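Local coordinates for uncharacterized protein (Pseudomonas fluorescens, PDB 5V00) that is of unknown molecular function but, as the bicupin HutD, is involved in histidine utilization, at residues V145-V150 against G182-I187. Numbering follows the deposited sequence.
Sequences VLVFSV and GRCCLI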
loop_
_atom_site.group_PDB
_atom_site.type_symbol
_atom_site.label_atom_id
_atom_site.label_comp_id
_atom_site.label_asym_id
_atom_site.label_seq_id
_atom_site.Cartn_x
_atom_site.Cartn_y
_atom_site.Cartn_z
ATOM N N VAL B 145 9.149 7.845 7.221
ATOM C CA VAL B 145 10.441 7.519 6.642
ATOM C C VAL B 145 10.276 6.440 5.622
ATOM O O VAL B 145 9.678 5.379 5.902
ATOM C CB VAL B 145 11.519 7.102 7.715
ATOM C CG1 VAL B 145 12.842 6.825 6.992
ATOM C CG2 VAL B 145 11.669 8.173 8.762
ATOM N N LEU B 146 10.861 6.624 4.436
ATOM C CA LEU B 146 10.707 5.716 3.332
ATOM C C LEU B 146 12.111 5.271 2.883
ATOM O O LEU B 146 13.057 6.129 2.805
ATOM C CB LEU B 146 9.976 6.354 2.124
ATOM C CG LEU B 146 8.578 6.815 2.491
ATOM C CD1 LEU B 146 8.208 7.933 1.497
ATOM C CD2 LEU B 146 7.635 5.639 2.279
ATOM N N VAL B 147 12.261 4.011 2.604
ATOM C CA VAL B 147 13.519 3.416 2.113
ATOM C C VAL B 147 13.219 2.640 0.865
ATOM O O VAL B 147 12.616 1.586 0.922
ATOM C CB VAL B 147 14.256 2.525 3.149
ATOM C CG1 VAL B 147 15.561 2.026 2.621
ATOM C CG2 VAL B 147 14.508 3.272 4.442
ATOM N N PHE B 148 13.706 3.130 -0.291
ATOM C CA PHE B 148 13.425 2.518 -1.602
ATOM C C PHE B 148 14.687 1.887 -2.144
ATOM O O PHE B 148 15.691 2.577 -2.363
ATOM C CB PHE B 148 12.951 3.600 -2.577
ATOM C CG PHE B 148 12.703 3.116 -3.979
ATOM C CD1 PHE B 148 11.544 2.415 -4.282
ATOM C CD2 PHE B 148 13.608 3.390 -4.998
ATOM C CE1 PHE B 148 11.319 1.932 -5.542
ATOM C CE2 PHE B 148 13.439 2.876 -6.248
ATOM C CZ PHE B 148 12.243 2.217 -6.575
ATOM N N SER B 149 14.680 0.576 -2.322
ATOM C CA SER B 149 15.833 -0.204 -2.765
ATOM C C SER B 149 16.101 -0.190 -4.272
ATOM O O SER B 149 15.136 -0.358 -5.052
ATOM C CB SER B 149 15.636 -1.674 -2.353
ATOM O OG SER B 149 16.651 -2.477 -2.893
ATOM N N VAL B 150 17.372 -0.048 -4.669
ATOM C CA VAL B 150 17.759 -0.300 -6.042
ATOM C C VAL B 150 18.810 -1.399 -6.074
ATOM O O VAL B 150 19.696 -1.375 -6.910
ATOM C CB VAL B 150 18.173 0.995 -6.798
ATOM C CG1 VAL B 150 16.993 1.963 -6.937
ATOM C CG2 VAL B 150 19.340 1.668 -6.128
ATOM N N GLY B 182 23.088 -0.932 2.013
ATOM C CA GLY B 182 22.873 -1.107 0.562
ATOM C C GLY B 182 22.398 0.092 -0.217
ATOM O O GLY B 182 22.129 1.147 0.361
ATOM N N ARG B 183 22.276 -0.042 -1.519
ATOM C CA ARG B 183 22.003 1.081 -2.369
ATOM C C ARG B 183 20.513 1.395 -2.395
ATOM O O ARG B 183 19.689 0.522 -2.829
ATOM C CB ARG B 183 22.500 0.815 -3.759
ATOM C CG ARG B 183 22.455 2.017 -4.696
ATOM C CD ARG B 183 23.772 2.694 -4.725
ATOM N NE ARG B 183 24.004 3.801 -5.683
ATOM C CZ ARG B 183 23.829 5.142 -5.412
ATOM N NH1 ARG B 183 23.289 5.672 -4.255
ATOM N NH2 ARG B 183 24.152 6.016 -6.372
ATOM N N CYS B 184 20.138 2.560 -1.953
ATOM C CA CYS B 184 18.732 2.902 -1.792
ATOM C C CYS B 184 18.543 4.408 -1.687
ATOM O O CYS B 184 19.513 5.179 -1.563
ATOM C CB CYS B 184 18.195 2.218 -0.530
ATOM S SG CYS B 184 18.944 2.797 1.028
ATOM N N CYS B 185 17.296 4.847 -1.722
ATOM C CA CYS B 185 16.908 6.221 -1.543
ATOM C C CYS B 185 16.176 6.387 -0.217
ATOM O O CYS B 185 15.273 5.581 0.123
ATOM C CB CYS B 185 16.029 6.722 -2.700
ATOM S SG CYS B 185 15.699 8.504 -2.658
ATOM N N LEU B 186 16.617 7.322 0.572
ATOM C CA LEU B 186 16.048 7.665 1.881
ATOM C C LEU B 186 15.160 8.888 1.748
ATOM O O LEU B 186 15.637 9.951 1.338
ATOM C CB LEU B 186 17.140 7.978 2.926
ATOM C CG LEU B 186 18.166 6.882 3.167
ATOM C CD1 LEU B 186 19.179 7.383 4.155
ATOM C CD2 LEU B 186 17.570 5.533 3.551
ATOM N N ILE B 187 13.867 8.795 2.055
ATOM C CA ILE B 187 12.965 9.929 2.029
ATOM C C ILE B 187 12.320 10.127 3.392
ATOM O O ILE B 187 11.906 9.141 4.037
ATOM C CB ILE B 187 11.906 9.783 0.941
ATOM C CG1 ILE B 187 12.594 9.737 -0.443
ATOM C CG2 ILE B 187 10.822 10.808 1.005
ATOM C CD1 ILE B 187 11.697 9.382 -1.572
#
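Two neighbouring antiparallel strands of a cupin β-sheet meet here: 145-149, flanked on its far edge by strand 166-170, and 184-187, whose other edge faces strand 125-132. Five backbone hydrogen bonds zip them together. Leu146 with Ile187 and Phe148 with Cys185 are hydrogen-bonded pairs, each closed by two reciprocal bonds; Ile187 N to Leu146 O, 2.9 Å, is nearly straight at 172°. Beyond the strand ends Val150 N still reaches Arg183 O at 3.0 Å. The acceptors receive their N-H groups in the carbonyl plane.

On one face, Val147 and Leu186 lie side by side, Val147 CG2 meeting Leu186 CD2 at 3.9 Å. Val147 CG1, anti to the backbone N (chi1 -176°), touches Cys184 SG at 3.8 Å. On the other face Leu146 and Ile187 cross obliquely, Leu146 CD1 against Ile187 CG2 at 3.9 Å, and both pack on Leu49. Phe148, its CG anti to the backbone N, swings its ring away from Cys185 to stack on Phe116. Past the strand ends, Val150 CG2 sits tightly against Arg183 CG at 3.4 Å; bent at chi2 (96°), the arginine chain hydrogen-bonds through NH1 to Val132 O. Ser149 OG hydrogen-bonds to Ala151 N, two residues on. Leu146, Phe148 and Ile187 thus face strand 47-54, while Ser149 and Cys184 touch Val154 of strand 154-156, as in a bicupin built from two cupin β-barrels.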